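Local coordinates for hydrogenase maturation protease HycI (Thermococcus kodakarensis KOD1, PDB 5ZBY), which probably acts as an endopeptidase that cleaves the C-terminal extension of a [NiFe] hydrogenase precursor during the enzyme's maturation, at residues 10-15 with 66-71; 70-75 with 107-112. One frame throughout, in Å; residues are numbered along the deposited sequence.

Contact 1. Residues 10-15 with 66-71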
ATOM      1  N   GLY A  10      -0.054  18.500  -0.153  1.00 38.63           N
ATOM      2  CA  GLY A  10      -0.520  19.043  -1.391  1.00 31.94           C
ATOM      3  C   GLY A  10      -1.478  18.172  -2.152  1.00 33.84           C
ATOM      4  O   GLY A  10      -1.954  18.550  -3.207  1.00 39.43           O
ATOM      5  N   LYS A  11      -1.733  16.965  -1.653  1.00 31.94           N
ATOM      6  CA  LYS A  11      -2.551  16.034  -2.392  1.00 29.47           C
ATOM      7  C   LYS A  11      -3.958  15.999  -1.868  1.00 26.92           C
ATOM      8  O   LYS A  11      -4.187  15.684  -0.695  1.00 36.93           O
ATOM      9  CB  LYS A  11      -1.935  14.635  -2.306  1.00 26.69           C
ATOM     10  CG  LYS A  11      -0.520  14.582  -2.766  1.00 32.61           C
ATOM     11  CD  LYS A  11      -0.419  14.862  -4.217  1.00 34.55           C
ATOM     12  CE  LYS A  11       0.999  14.673  -4.684  1.00 51.06           C
ATOM     13  NZ  LYS A  11       1.920  15.673  -4.093  1.00 79.28           N
ATOM     14  N   THR A  12      -4.927  16.344  -2.721  1.00 32.46           N
ATOM     15  CA  THR A  12      -6.309  16.374  -2.243  1.00 34.62           C
ATOM     16  C   THR A  12      -7.041  15.044  -2.366  1.00 30.29           C
ATOM     17  O   THR A  12      -7.608  14.557  -1.390  1.00 35.45           O
ATOM     18  CB  THR A  12      -7.111  17.421  -2.979  1.00 40.15           C
ATOM     19  OG1 THR A  12      -6.492  18.686  -2.736  1.00 38.72           O
ATOM     20  CG2 THR A  12      -8.573  17.423  -2.472  1.00 34.14           C
ATOM     21  N   ARG A  13      -7.036  14.472  -3.567  1.00 27.89           N
ATOM     22  CA  ARG A  13      -7.778  13.241  -3.770  1.00 23.64           C
ATOM     23  C   ARG A  13      -6.777  12.075  -3.650  1.00 25.14           C
ATOM     24  O   ARG A  13      -5.831  11.996  -4.428  1.00 24.93           O
ATOM     25  CB  ARG A  13      -8.492  13.222  -5.121  1.00 24.76           C
ATOM     26  CG  ARG A  13      -9.579  14.346  -5.296  1.00 26.14           C
ATOM     27  CD  ARG A  13     -10.300  14.094  -6.602  1.00 27.20           C
ATOM     28  NE  ARG A  13     -11.083  12.892  -6.631  1.00 31.08           N
ATOM     29  CZ  ARG A  13     -12.244  12.755  -6.023  1.00 25.13           C
ATOM     30  NH1 ARG A  13     -12.792  13.788  -5.347  1.00 28.32           N
ATOM     31  NH2 ARG A  13     -12.895  11.610  -6.137  1.00 28.24           N
ATOM     32  N   ILE A  14      -7.066  11.141  -2.747  1.00 22.67           N
ATOM     33  CA  ILE A  14      -6.087  10.100  -2.403  1.00 21.03           C
ATOM     34  C   ILE A  14      -6.751   8.749  -2.529  1.00 25.31           C
ATOM     35  O   ILE A  14      -7.907   8.571  -2.069  1.00 25.78           O
ATOM     36  CB  ILE A  14      -5.587  10.322  -1.006  1.00 24.32           C
ATOM     37  CG1 ILE A  14      -4.859  11.670  -0.960  1.00 28.90           C
ATOM     38  CG2 ILE A  14      -4.546   9.220  -0.608  1.00 26.67           C
ATOM     39  CD1 ILE A  14      -4.514  12.118   0.364  1.00 35.24           C
ATOM     40  N   VAL A  15      -6.060   7.793  -3.154  1.00 24.88           N
ATOM     41  CA  VAL A  15      -6.539   6.427  -3.133  1.00 21.76           C
ATOM     42  C   VAL A  15      -5.496   5.646  -2.365  1.00 22.42           C
ATOM     43  O   VAL A  15      -4.304   5.781  -2.653  1.00 25.58           O
ATOM     44  CB  VAL A  15      -6.756   5.857  -4.560  1.00 23.44           C
ATOM     45  CG1 VAL A  15      -7.297   4.409  -4.486  1.00 27.88           C
ATOM     46  CG2 VAL A  15      -7.735   6.748  -5.387  1.00 22.64           C
ATOM     47  N   LYS A  66     -10.122   9.887  -9.975  1.00 27.58           N
ATOM     48  CA  LYS A  66      -9.310  11.054 -10.253  1.00 24.24           C
ATOM     49  C   LYS A  66      -8.322  11.425  -9.164  1.00 26.23           C
ATOM     50  O   LYS A  66      -8.408  12.475  -8.605  1.00 26.25           O
ATOM     51  CB  LYS A  66     -10.160  12.255 -10.653  1.00 28.39           C
ATOM     52  CG  LYS A  66     -10.756  12.112 -12.024  1.00 33.06           C
ATOM     53  CD  LYS A  66     -11.634  13.287 -12.378  1.00 36.02           C
ATOM     54  CE  LYS A  66     -10.992  14.211 -13.383  1.00 55.24           C
ATOM     55  NZ  LYS A  66     -10.242  15.304 -12.720  1.00 61.58           N
ATOM     56  N   PRO A  67      -7.416  10.507  -8.830  1.00 27.08           N
ATOM     57  CA  PRO A  67      -6.532  10.773  -7.715  1.00 25.57           C
ATOM     58  C   PRO A  67      -5.430  11.789  -8.043  1.00 22.13           C
ATOM     59  O   PRO A  67      -5.006  11.894  -9.197  1.00 27.13           O
ATOM     60  CB  PRO A  67      -5.886   9.367  -7.440  1.00 20.96           C
ATOM     61  CG  PRO A  67      -5.892   8.751  -8.815  1.00 26.15           C
ATOM     62  CD  PRO A  67      -7.196   9.203  -9.455  1.00 30.44           C
ATOM     63  N   ASP A  68      -4.962  12.431  -6.977  1.00 24.41           N
ATOM     64  CA  ASP A  68      -3.756  13.239  -6.961  1.00 26.05           C
ATOM     65  C   ASP A  68      -2.603  12.355  -6.504  1.00 26.82           C
ATOM     66  O   ASP A  68      -1.464  12.561  -6.932  1.00 29.28           O
ATOM     67  CB  ASP A  68      -3.912  14.422  -6.022  1.00 23.55           C
ATOM     68  CG  ASP A  68      -5.012  15.391  -6.494  1.00 28.97           C
ATOM     69  OD1 ASP A  68      -5.010  15.706  -7.699  1.00 33.05           O
ATOM     70  OD2 ASP A  68      -5.865  15.732  -5.668  1.00 31.87           O
ATOM     71  N   LEU A  69      -2.921  11.383  -5.632  1.00 22.61           N
ATOM     72  CA  LEU A  69      -1.920  10.453  -5.057  1.00 22.12           C
ATOM     73  C   LEU A  69      -2.558   9.086  -4.934  1.00 24.79           C
ATOM     74  O   LEU A  69      -3.689   8.971  -4.448  1.00 24.24           O
ATOM     75  CB  LEU A  69      -1.471  10.909  -3.678  1.00 21.89           C
ATOM     76  CG  LEU A  69      -0.498   9.977  -2.915  1.00 27.07           C
ATOM     77  CD1 LEU A  69       0.830   9.892  -3.651  1.00 32.18           C
ATOM     78  CD2 LEU A  69      -0.299  10.431  -1.489  1.00 28.76           C
ATOM     79  N   VAL A  70      -1.807   8.051  -5.322  1.00 22.74           N
ATOM     80  CA  VAL A  70      -2.202   6.666  -5.082  1.00 21.10           C
ATOM     81  C   VAL A  70      -1.118   6.052  -4.214  1.00 25.87           C
ATOM     82  O   VAL A  70       0.067   6.179  -4.540  1.00 25.04           O
ATOM     83  CB  VAL A  70      -2.363   5.881  -6.396  1.00 19.81           C
ATOM     84  CG1 VAL A  70      -2.750   4.414  -6.059  1.00 22.27           C
ATOM     85  CG2 VAL A  70      -3.460   6.562  -7.287  1.00 19.85           C
ATOM     86  N   VAL A  71      -1.520   5.461  -3.095  1.00 21.40           N
ATOM     87  CA  VAL A  71      -0.576   4.830  -2.133  1.00 20.24           C
ATOM     88  C   VAL A  71      -0.851   3.347  -2.078  1.00 24.51           C
ATOM     89  O   VAL A  71      -1.935   2.968  -1.631  1.00 25.09           O
ATOM     90  CB  VAL A  71      -0.772   5.412  -0.746  1.00 25.03           C
ATOM     91  CG1 VAL A  71       0.185   4.822   0.259  1.00 26.48           C
ATOM     92  CG2 VAL A  71      -0.616   6.954  -0.793  1.00 26.13           C
TER
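D68 pushes its carboxylate into the bend of the chain at K11-R13, and the hollow there is lined by backbone N-H groups. OD2 of D68 takes the N-H of R13 at 2.7 Å, almost straight at 171° and on the anti side of the carboxylate; a weak second bond comes from T12 N. A chi1 of -64° sets D68 CG beside its own backbone N, which turns the carboxylate to the bend. D68 N gives its hydrogen to R13 O at 2.7 Å, an oxygen that also accepts from L69 N. An alanine in place of D68 would probably leave the R13 N-H without its mate and the bend freer to shift.

The bumps around this plug are mostly the aliphatic parts of side chains. The K11 chain crosses L69 at about a right angle, CG to CB 3.9 Å, then passes D68 O with CD. R13 lays CD 3.2 Å from K66 O, while its guanidinium is bound by F65, through the carbonyl and by cation-pi. V15 sets CG2 against CB of P67 at 3.8 Å.

From I14 on the chains pair as parallel strands: V15 N binds L69 O at 2.9 Å, and V71 N binds V15 O at 2.8 Å. I14 and L69 face helix 3-8; V15 and V70 face I62. The carboxylate thus extends the backbone bonding past the strand's start, while apolar side chains pack on both faces.

Contact 2. Residues 70-75 with 107-112; sequences VVFVDA and IVASYI
F72 and V70 turn toward I112 and V108 across one side of the central sheet of a three-layer alpha/beta fold, where helix 105-116 is the connection that leads on to strand 119-125, the parallel neighbour of strand 69-75. Helix and strand run nearly antiparallel, at 168° between their N-to-C directions, with axes 11.0 Å apart; the gap is spanned by side chains alone.

Aromatic contacts come first. The F72 ring points its far end at the helix, and I112 CD1 meets CZ at the ring edge, in plane, 3.7 Å away and tip to tip. The extended chi2 of I112 (168°) carries CD1 out from the helix to make that touch. V108, one turn earlier, brings CG1 to 4.2 Å from the same CZ, and A109 CB lies 4.5 Å from F72 CE1; both approach the ring obliquely.

The aliphatic contact is V70 with I112, whose side chains cross at about a right angle. No hydrogen bond joins strand to helix: F72 pairs its backbone with V121, and within the helix I112 N binds V108 O, one turn apart, with both side chains pointing to the strand.

I62 of helix 59-64 touches both V70 and I112, and I120 of strand 119-125 lies against F72 and A109, so these two residues pack on the contact from neighbouring elements. I112 divides its branches between the two strand residues, CD1 going to F72 and CG2 to V70 CG2 at 4.1 Å.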
ATOM      1  N   VAL A  70      -1.807   8.051  -5.322  1.00 22.74           N
ATOM      2  CA  VAL A  70      -2.202   6.666  -5.082  1.00 21.10           C
ATOM      3  C   VAL A  70      -1.118   6.052  -4.214  1.00 25.87           C
ATOM      4  O   VAL A  70       0.067   6.179  -4.540  1.00 25.04           O
ATOM      5  CB  VAL A  70      -2.363   5.881  -6.396  1.00 19.81           C
ATOM      6  CG1 VAL A  70      -2.750   4.414  -6.059  1.00 22.27           C
ATOM      7  CG2 VAL A  70      -3.460   6.562  -7.287  1.00 19.85           C
ATOM      8  N   VAL A  71      -1.520   5.461  -3.095  1.00 21.40           N
ATOM      9  CA  VAL A  71      -0.576   4.830  -2.133  1.00 20.24           C
ATOM     10  C   VAL A  71      -0.851   3.347  -2.078  1.00 24.51           C
ATOM     11  O   VAL A  71      -1.935   2.968  -1.631  1.00 25.09           O
ATOM     12  CB  VAL A  71      -0.772   5.412  -0.746  1.00 25.03           C
ATOM     13  CG1 VAL A  71       0.185   4.822   0.259  1.00 26.48           C
ATOM     14  CG2 VAL A  71      -0.616   6.954  -0.793  1.00 26.13           C
ATOM     15  N   PHE A  72       0.098   2.528  -2.526  1.00 21.11           N
ATOM     16  CA  PHE A  72       0.012   1.075  -2.381  1.00 20.35           C
ATOM     17  C   PHE A  72       0.647   0.710  -1.076  1.00 26.23           C
ATOM     18  O   PHE A  72       1.649   1.306  -0.704  1.00 23.78           O
ATOM     19  CB  PHE A  72       0.720   0.373  -3.545  1.00 19.61           C
ATOM     20  CG  PHE A  72      -0.031   0.523  -4.838  1.00 25.70           C
ATOM     21  CD1 PHE A  72       0.384   1.413  -5.807  1.00 24.58           C
ATOM     22  CD2 PHE A  72      -1.198  -0.201  -5.047  1.00 23.50           C
ATOM     23  CE1 PHE A  72      -0.358   1.568  -7.010  1.00 29.35           C
ATOM     24  CE2 PHE A  72      -1.943  -0.021  -6.239  1.00 23.68           C
ATOM     25  CZ  PHE A  72      -1.508   0.824  -7.211  1.00 26.12           C
ATOM     26  N   VAL A  73       0.050  -0.218  -0.339  1.00 19.44           N
ATOM     27  CA  VAL A  73       0.609  -0.615   0.960  1.00 19.20           C
ATOM     28  C   VAL A  73       0.762  -2.143   0.913  1.00 22.30           C
ATOM     29  O   VAL A  73      -0.194  -2.847   0.596  1.00 22.30           O
ATOM     30  CB  VAL A  73      -0.294  -0.215   2.129  1.00 22.09           C
ATOM     31  CG1 VAL A  73       0.299  -0.650   3.465  1.00 24.70           C
ATOM     32  CG2 VAL A  73      -0.618   1.319   2.125  1.00 21.30           C
ATOM     33  N   ASP A  74       1.963  -2.666   1.151  1.00 19.97           N
ATOM     34  CA  ASP A  74       2.198  -4.117   0.967  1.00 20.02           C
ATOM     35  C   ASP A  74       3.320  -4.574   1.945  1.00 22.99           C
ATOM     36  O   ASP A  74       4.150  -3.788   2.382  1.00 21.79           O
ATOM     37  CB  ASP A  74       2.618  -4.407  -0.496  1.00 19.88           C
ATOM     38  CG  ASP A  74       2.517  -5.888  -0.882  1.00 24.74           C
ATOM     39  OD1 ASP A  74       1.907  -6.670  -0.121  1.00 24.08           O
ATOM     40  OD2 ASP A  74       2.995  -6.231  -1.970  1.00 25.54           O
ATOM     41  N   ALA A  75       3.293  -5.844   2.320  1.00 20.99           N
ATOM     42  CA  ALA A  75       4.474  -6.456   2.892  1.00 19.59           C
ATOM     43  C   ALA A  75       5.554  -6.644   1.828  1.00 25.51           C
ATOM     44  O   ALA A  75       5.340  -7.337   0.849  1.00 29.85           O
ATOM     45  CB  ALA A  75       4.099  -7.834   3.491  1.00 22.55           C
ATOM     46  N   ILE A 107       4.190  -2.033 -13.447  1.00 30.20           N
ATOM     47  CA  ILE A 107       3.310  -1.949 -14.594  1.00 30.71           C
ATOM     48  C   ILE A 107       1.959  -1.350 -14.238  1.00 32.84           C
ATOM     49  O   ILE A 107       1.493  -0.461 -14.883  1.00 31.85           O
ATOM     50  CB  ILE A 107       3.040  -3.328 -15.182  1.00 38.29           C
ATOM     51  CG1 ILE A 107       4.336  -4.054 -15.530  1.00 40.57           C
ATOM     52  CG2 ILE A 107       2.138  -3.226 -16.383  1.00 37.87           C
ATOM     53  CD1 ILE A 107       5.286  -3.271 -16.372  1.00 38.75           C
ATOM     54  N   VAL A 108       1.393  -1.828 -13.143  1.00 31.52           N
ATOM     55  CA  VAL A 108       0.131  -1.268 -12.631  1.00 27.51           C
ATOM     56  C   VAL A 108       0.253   0.230 -12.368  1.00 33.27           C
ATOM     57  O   VAL A 108      -0.569   1.014 -12.829  1.00 30.51           O
ATOM     58  CB  VAL A 108      -0.317  -2.009 -11.354  1.00 30.34           C
ATOM     59  CG1 VAL A 108      -1.581  -1.349 -10.776  1.00 28.87           C
ATOM     60  CG2 VAL A 108      -0.574  -3.477 -11.675  1.00 32.13           C
ATOM     61  N   ALA A 109       1.265   0.627 -11.606  1.00 29.70           N
ATOM     62  CA  ALA A 109       1.510   2.005 -11.241  1.00 30.61           C
ATOM     63  C   ALA A 109       1.763   2.909 -12.449  1.00 30.39           C
ATOM     64  O   ALA A 109       1.298   4.038 -12.482  1.00 29.57           O
ATOM     65  CB  ALA A 109       2.730   2.068 -10.242  1.00 31.63           C
ATOM     66  N   SER A 110       2.528   2.397 -13.428  1.00 29.08           N
ATOM     67  CA  SER A 110       2.801   3.166 -14.655  1.00 27.41           C
ATOM     68  C   SER A 110       1.515   3.414 -15.456  1.00 30.88           C
ATOM     69  O   SER A 110       1.299   4.504 -15.971  1.00 32.72           O
ATOM     70  CB  SER A 110       3.810   2.437 -15.548  1.00 34.17           C
ATOM     71  OG  SER A 110       5.061   2.266 -14.858  1.00 35.34           O
ATOM     72  N   TYR A 111       0.698   2.370 -15.576  1.00 29.19           N
ATOM     73  CA  TYR A 111      -0.611   2.570 -16.240  1.00 28.79           C
ATOM     74  C   TYR A 111      -1.475   3.605 -15.515  1.00 32.10           C
ATOM     75  O   TYR A 111      -2.004   4.545 -16.136  1.00 31.55           O
ATOM     76  CB  TYR A 111      -1.336   1.238 -16.323  1.00 28.03           C
ATOM     77  CG  TYR A 111      -2.714   1.350 -16.919  1.00 40.28           C
ATOM     78  CD1 TYR A 111      -2.882   1.440 -18.291  1.00 55.45           C
ATOM     79  CD2 TYR A 111      -3.836   1.360 -16.113  1.00 40.69           C
ATOM     80  CE1 TYR A 111      -4.138   1.539 -18.855  1.00 48.45           C
ATOM     81  CE2 TYR A 111      -5.119   1.467 -16.678  1.00 43.55           C
ATOM     82  CZ  TYR A 111      -5.252   1.546 -18.049  1.00 51.32           C
ATOM     83  OH  TYR A 111      -6.505   1.644 -18.626  1.00 44.96           O
ATOM     84  N   ILE A 112      -1.629   3.456 -14.199  1.00 30.68           N
ATOM     85  CA  ILE A 112      -2.419   4.437 -13.441  1.00 30.22           C
ATOM     86  C   ILE A 112      -1.924   5.883 -13.616  1.00 35.46           C
ATOM     87  O   ILE A 112      -2.720   6.812 -13.879  1.00 34.13           O
ATOM     88  CB  ILE A 112      -2.453   4.087 -11.925  1.00 31.59           C
ATOM     89  CG1 ILE A 112      -3.156   2.732 -11.724  1.00 31.43           C
ATOM     90  CG2 ILE A 112      -3.087   5.283 -11.143  1.00 33.61           C
ATOM     91  CD1 ILE A 112      -3.032   2.111 -10.325  1.00 31.35           C
TER

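Strand 69-75 is common to both contacts, whose centres lie 12 Å apart. Contact 1 takes its beginning, where it pairs with strand 14-18 in the mixed sheet; contact 2 continues along it from V70, its side chains reaching to helix 105-116. In chain order 10-15 comes first, then 66-71 running into 70-75, and last 107-112. Contact 1 pairs neighbouring strands, and the loops before them, about 13 Å from the chain centre, while contact 2 packs a helix on the sheet about 7 Å from it. At the far end of 70-75, D74 hydrogen-bonds a buffer molecule, probably from the crystallisation liquor. One strand thus ties strand 14-18 to a helix layer of the alpha/beta fold.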